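Local coordinates for protein computational Design of Enzyme (Synthetic construct, PDB 3TP4) that is an engineered protein from computational enzyme design, probably built on a glycosyl hydrolase family 26 scaffold to carry an activated serine catalytic triad, at residues A186-R198 / V229-D241. Sequence-based numbering, arbitrary orientation.
Sequences AYGSPGEYQELYR and VYLRTYPGDAFVD
The start of helix 190-207, with the end of helix 184-188, packs against segment 229-241, joining two neighbouring beta-alpha units on the outside of a TIM barrel of glycosyl hydrolase family 26 type; segment 229-241 runs from helix 227-230 toward strand 242-249. Pro-235 sits centrally, its CG 3.5 Å from the Tyr-197 ring centroid in a CH-pi contact over one face. Tyr-197 has CG anti to its backbone N (chi1 -169°), which lays the ring face against the proline and points its CE1 edge at Phe-239 O, 3.3 Å from CE1. That buried oxygen has no hydrogen-bonding partner. One turn earlier, Gln-194 NE2 donates to Tyr-234 O at 2.9 Å, from above the carbonyl plane. At the end of helix 184-188, the Tyr-187 ring has Thr-233 CG2 over its centre and Arg-232 NE at its edge. Arg-198 lays its CG over the centre of the Phe-239 ring, and Arg-198 NH1 forms a salt bridge with Glu-195 OE2 within the same helix. Arg-198 also grips Pro-235 O side-on through NE and NH2; with an alanine here, that oxygen would probably lose both donors, Glu-195 its salt-bridge mate and the Phe-239 face its cover. Both bonds lie in the guanidinium plane, NE to Pro-235 O at 2.8 Å and NH2 at 3.1 Å.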
loop_
_atom_site.group_PDB
_atom_site.type_symbol
_atom_site.label_atom_id
_atom_site.label_comp_id
_atom_site.label_asym_id
_atom_site.label_seq_id
_atom_site.Cartn_x
_atom_site.Cartn_y
_atom_site.Cartn_z
ATOM N N ALA A 186 12.959 -1.368 6.515
ATOM C CA ALA A 186 12.533 -2.436 5.606
ATOM C C ALA A 186 13.672 -2.895 4.705
ATOM O O ALA A 186 13.858 -4.096 4.455
ATOM C CB ALA A 186 11.305 -1.985 4.767
ATOM N N TYR A 187 14.448 -1.940 4.208
ATOM C CA TYR A 187 15.614 -2.289 3.406
ATOM C C TYR A 187 16.691 -2.977 4.255
ATOM O O TYR A 187 17.405 -3.871 3.777
ATOM C CB TYR A 187 16.163 -1.042 2.705
ATOM C CG TYR A 187 15.394 -0.729 1.448
ATOM C CD1 TYR A 187 14.253 0.058 1.490
ATOM C CD2 TYR A 187 15.777 -1.272 0.233
ATOM C CE1 TYR A 187 13.538 0.331 0.344
ATOM C CE2 TYR A 187 15.066 -1.009 -0.918
ATOM C CZ TYR A 187 13.950 -0.207 -0.855
ATOM O OH TYR A 187 13.238 0.060 -1.999
ATOM N N GLY A 188 16.798 -2.560 5.512
ATOM C CA GLY A 188 17.774 -3.148 6.416
ATOM C C GLY A 188 17.436 -4.581 6.785
ATOM O O GLY A 188 18.332 -5.410 6.960
ATOM N N SER A 189 16.141 -4.877 6.886
ATOM C CA SER A 189 15.683 -6.231 7.209
ATOM C C SER A 189 14.457 -6.606 6.373
ATOM O O SER A 189 13.328 -6.582 6.867
ATOM C CB SER A 189 15.350 -6.344 8.695
ATOM O OG SER A 189 15.165 -7.704 9.050
ATOM N N PRO A 190 14.679 -6.931 5.099
ATOM C CA PRO A 190 13.551 -7.089 4.171
ATOM C C PRO A 190 12.687 -8.300 4.504
ATOM O O PRO A 190 11.484 -8.273 4.252
ATOM C CB PRO A 190 14.229 -7.259 2.811
ATOM C CG PRO A 190 15.635 -7.676 3.112
ATOM C CD PRO A 190 15.980 -7.020 4.419
ATOM N N GLY A 191 13.288 -9.331 5.080
ATOM C CA GLY A 191 12.540 -10.515 5.485
ATOM C C GLY A 191 11.509 -10.177 6.547
ATOM O O GLY A 191 10.404 -10.708 6.551
ATOM N N GLU A 192 11.867 -9.276 7.455
ATOM C CA GLU A 192 10.959 -8.883 8.517
ATOM C C GLU A 192 9.864 -7.975 7.955
ATOM O O GLU A 192 8.703 -8.051 8.367
ATOM C CB GLU A 192 11.720 -8.193 9.654
ATOM C CG GLU A 192 12.641 -9.121 10.463
ATOM C CD GLU A 192 13.270 -8.395 11.655
ATOM O OE1 GLU A 192 14.236 -7.626 11.455
ATOM O OE2 GLU A 192 12.791 -8.579 12.785
ATOM N N TYR A 193 10.224 -7.113 7.008
ATOM C CA TYR A 193 9.194 -6.328 6.341
ATOM C C TYR A 193 8.183 -7.249 5.637
ATOM O O TYR A 193 6.969 -7.036 5.706
ATOM C CB TYR A 193 9.768 -5.341 5.326
ATOM C CG TYR A 193 8.655 -4.562 4.654
ATOM C CD1 TYR A 193 8.074 -3.479 5.283
ATOM C CD2 TYR A 193 8.154 -4.948 3.420
ATOM C CE1 TYR A 193 7.046 -2.776 4.700
ATOM C CE2 TYR A 193 7.116 -4.255 2.825
ATOM C CZ TYR A 193 6.575 -3.166 3.468
ATOM O OH TYR A 193 5.544 -2.478 2.902
ATOM N N GLN A 194 8.700 -8.259 4.947
ATOM C CA GLN A 194 7.847 -9.177 4.206
ATOM C C GLN A 194 6.894 -9.918 5.143
ATOM O O GLN A 194 5.722 -10.097 4.823
ATOM C CB GLN A 194 8.695 -10.161 3.390
ATOM C CG GLN A 194 9.409 -9.515 2.210
ATOM C CD GLN A 194 10.511 -10.388 1.639
ATOM O OE1 GLN A 194 11.092 -11.220 2.342
ATOM N NE2 GLN A 194 10.808 -10.200 0.355
ATOM N N GLU A 195 7.378 -10.348 6.306
ATOM C CA GLU A 195 6.486 -11.048 7.222
ATOM C C GLU A 195 5.462 -10.097 7.823
ATOM O O GLU A 195 4.326 -10.496 8.073
ATOM C CB GLU A 195 7.250 -11.807 8.317
ATOM C CG GLU A 195 8.116 -12.930 7.766
ATOM C CD GLU A 195 7.339 -13.889 6.858
ATOM O OE1 GLU A 195 6.155 -14.184 7.140
ATOM O OE2 GLU A 195 7.921 -14.349 5.862
ATOM N N LEU A 196 5.850 -8.836 8.038
ATOM C CA LEU A 196 4.911 -7.842 8.562
ATOM C C LEU A 196 3.787 -7.615 7.552
ATOM O O LEU A 196 2.610 -7.607 7.909
ATOM C CB LEU A 196 5.616 -6.501 8.853
ATOM C CG LEU A 196 4.715 -5.268 9.034
ATOM C CD1 LEU A 196 3.777 -5.431 10.216
ATOM C CD2 LEU A 196 5.529 -3.959 9.176
ATOM N N TYR A 197 4.164 -7.419 6.291
ATOM C CA TYR A 197 3.178 -7.157 5.244
ATOM C C TYR A 197 2.258 -8.376 5.107
ATOM O O TYR A 197 1.031 -8.234 5.016
ATOM C CB TYR A 197 3.878 -6.857 3.911
ATOM C CG TYR A 197 2.963 -6.309 2.827
ATOM C CD1 TYR A 197 2.074 -7.140 2.150
ATOM C CD2 TYR A 197 3.011 -4.965 2.464
ATOM C CE1 TYR A 197 1.232 -6.640 1.146
ATOM C CE2 TYR A 197 2.178 -4.455 1.464
ATOM C CZ TYR A 197 1.293 -5.299 0.814
ATOM O OH TYR A 197 0.461 -4.791 -0.164
ATOM N N ARG A 198 2.855 -9.566 5.083
ATOM C CA ARG A 198 2.094 -10.810 4.875
ATOM C C ARG A 198 1.105 -11.044 6.014
ATOM O O ARG A 198 -0.064 -11.356 5.776
ATOM C CB ARG A 198 3.032 -12.013 4.704
ATOM C CG ARG A 198 3.809 -12.001 3.368
ATOM C CD ARG A 198 5.039 -12.891 3.418
ATOM N NE ARG A 198 5.814 -12.831 2.181
ATOM C CZ ARG A 198 7.042 -13.335 2.044
ATOM N NH1 ARG A 198 7.647 -13.930 3.062
ATOM N NH2 ARG A 198 7.671 -13.240 0.883
ATOM N N VAL A 229 16.804 -3.956 -6.940
ATOM C CA VAL A 229 16.727 -2.975 -5.868
ATOM C C VAL A 229 15.245 -2.676 -5.534
ATOM O O VAL A 229 14.829 -2.669 -4.370
ATOM C CB VAL A 229 17.495 -1.688 -6.241
ATOM C CG1 VAL A 229 17.398 -0.668 -5.131
ATOM C CG2 VAL A 229 18.968 -2.022 -6.561
ATOM N N TYR A 230 14.447 -2.448 -6.570
ATOM C CA TYR A 230 13.013 -2.222 -6.399
ATOM C C TYR A 230 12.340 -3.383 -5.665
ATOM O O TYR A 230 11.492 -3.175 -4.785
ATOM C CB TYR A 230 12.363 -2.042 -7.778
ATOM C CG TYR A 230 10.844 -1.841 -7.751
ATOM C CD1 TYR A 230 10.288 -0.624 -7.382
ATOM C CD2 TYR A 230 9.986 -2.873 -8.115
ATOM C CE1 TYR A 230 8.895 -0.429 -7.366
ATOM C CE2 TYR A 230 8.599 -2.693 -8.108
ATOM C CZ TYR A 230 8.064 -1.471 -7.733
ATOM O OH TYR A 230 6.695 -1.294 -7.737
ATOM N N LEU A 231 12.720 -4.607 -6.009
ATOM C CA LEU A 231 12.058 -5.777 -5.420
ATOM C C LEU A 231 12.604 -6.249 -4.073
ATOM O O LEU A 231 12.129 -7.250 -3.544
ATOM C CB LEU A 231 12.059 -6.949 -6.397
ATOM C CG LEU A 231 11.301 -6.699 -7.698
ATOM C CD1 LEU A 231 11.582 -7.841 -8.668
ATOM C CD2 LEU A 231 9.800 -6.537 -7.435
ATOM N N ARG A 232 13.577 -5.539 -3.510
ATOM C CA ARG A 232 14.182 -5.981 -2.247
ATOM C C ARG A 232 13.147 -6.318 -1.170
ATOM O O ARG A 232 13.271 -7.330 -0.477
ATOM C CB ARG A 232 15.191 -4.949 -1.715
ATOM C CG ARG A 232 16.637 -5.265 -2.102
ATOM C CD ARG A 232 17.574 -4.055 -1.959
ATOM N NE ARG A 232 18.099 -3.907 -0.604
ATOM C CZ ARG A 232 19.057 -3.048 -0.256
ATOM N NH1 ARG A 232 19.609 -2.250 -1.164
ATOM N NH2 ARG A 232 19.469 -2.990 1.009
ATOM N N THR A 233 12.120 -5.479 -1.042
ATOM C CA THR A 233 11.146 -5.629 0.028
ATOM C C THR A 233 9.791 -6.168 -0.445
ATOM O O THR A 233 8.803 -6.110 0.291
ATOM C CB THR A 233 10.929 -4.283 0.766
ATOM O OG1 THR A 233 10.302 -3.336 -0.113
ATOM C CG2 THR A 233 12.278 -3.710 1.241
ATOM N N TYR A 234 9.749 -6.695 -1.667
ATOM C CA TYR A 234 8.505 -7.172 -2.264
ATOM C C TYR A 234 7.867 -8.302 -1.449
ATOM O O TYR A 234 8.501 -9.317 -1.203
ATOM C CB TYR A 234 8.790 -7.675 -3.673
ATOM C CG TYR A 234 7.570 -8.155 -4.430
ATOM C CD1 TYR A 234 6.457 -7.331 -4.587
ATOM C CD2 TYR A 234 7.545 -9.416 -5.023
ATOM C CE1 TYR A 234 5.346 -7.760 -5.294
ATOM C CE2 TYR A 234 6.437 -9.854 -5.740
ATOM C CZ TYR A 234 5.340 -9.019 -5.864
ATOM O OH TYR A 234 4.236 -9.439 -6.569
ATOM N N PRO A 235 6.604 -8.132 -1.031
ATOM C CA PRO A 235 5.964 -9.159 -0.197
ATOM C C PRO A 235 5.604 -10.452 -0.941
ATOM O O PRO A 235 5.435 -11.485 -0.294
ATOM C CB PRO A 235 4.685 -8.460 0.310
ATOM C CG PRO A 235 4.954 -7.031 0.182
ATOM C CD PRO A 235 5.809 -6.901 -1.070
ATOM N N GLY A 236 5.477 -10.399 -2.263
ATOM C CA GLY A 236 5.154 -11.592 -3.033
ATOM C C GLY A 236 3.861 -11.476 -3.822
ATOM O O GLY A 236 2.961 -10.726 -3.442
ATOM N N ASP A 237 3.759 -12.249 -4.902
ATOM C CA ASP A 237 2.592 -12.211 -5.783
ATOM C C ASP A 237 1.272 -12.517 -5.080
ATOM O O ASP A 237 0.227 -11.983 -5.458
ATOM C CB ASP A 237 2.757 -13.186 -6.948
ATOM C CG ASP A 237 3.966 -12.875 -7.811
ATOM O OD1 ASP A 237 4.539 -11.773 -7.692
ATOM O OD2 ASP A 237 4.331 -13.742 -8.626
ATOM N N ALA A 238 1.302 -13.377 -4.068
ATOM C CA ALA A 238 0.068 -13.740 -3.370
ATOM C C ALA A 238 -0.406 -12.638 -2.434
ATOM O O ALA A 238 -1.445 -12.770 -1.791
ATOM C CB ALA A 238 0.263 -15.039 -2.583
ATOM N N PHE A 239 0.356 -11.552 -2.350
ATOM C CA PHE A 239 0.108 -10.541 -1.317
ATOM C C PHE A 239 -0.110 -9.114 -1.815
ATOM O O PHE A 239 -0.586 -8.266 -1.062
ATOM C CB PHE A 239 1.247 -10.562 -0.291
ATOM C CG PHE A 239 1.355 -11.864 0.440
ATOM C CD1 PHE A 239 0.532 -12.127 1.517
ATOM C CD2 PHE A 239 2.249 -12.838 0.024
ATOM C CE1 PHE A 239 0.598 -13.343 2.190
ATOM C CE2 PHE A 239 2.333 -14.056 0.692
ATOM C CZ PHE A 239 1.503 -14.302 1.785
ATOM N N VAL A 240 0.238 -8.853 -3.071
ATOM C CA VAL A 240 0.174 -7.503 -3.633
ATOM C C VAL A 240 -0.708 -7.454 -4.888
ATOM O O VAL A 240 -0.532 -8.274 -5.793
ATOM C CB VAL A 240 1.585 -7.014 -4.028
ATOM C CG1 VAL A 240 1.513 -5.633 -4.688
ATOM C CG2 VAL A 240 2.511 -6.985 -2.801
ATOM N N ASP A 241 -1.650 -6.510 -4.936
ATOM C CA ASP A 241 -2.460 -6.276 -6.142
ATOM C C ASP A 241 -1.905 -5.136 -7.011
ATOM O O ASP A 241 -1.973 -5.190 -8.244
ATOM C CB ASP A 241 -3.901 -5.906 -5.773
ATOM C CG ASP A 241 -4.663 -7.043 -5.102
ATOM O OD1 ASP A 241 -4.723 -8.161 -5.677
ATOM O OD2 ASP A 241 -5.210 -6.800 -3.999
HETATM O O HOH W 1 12.143 -2.692 -2.198
HETATM O O HOH W 2 17.415 -5.443 1.137
#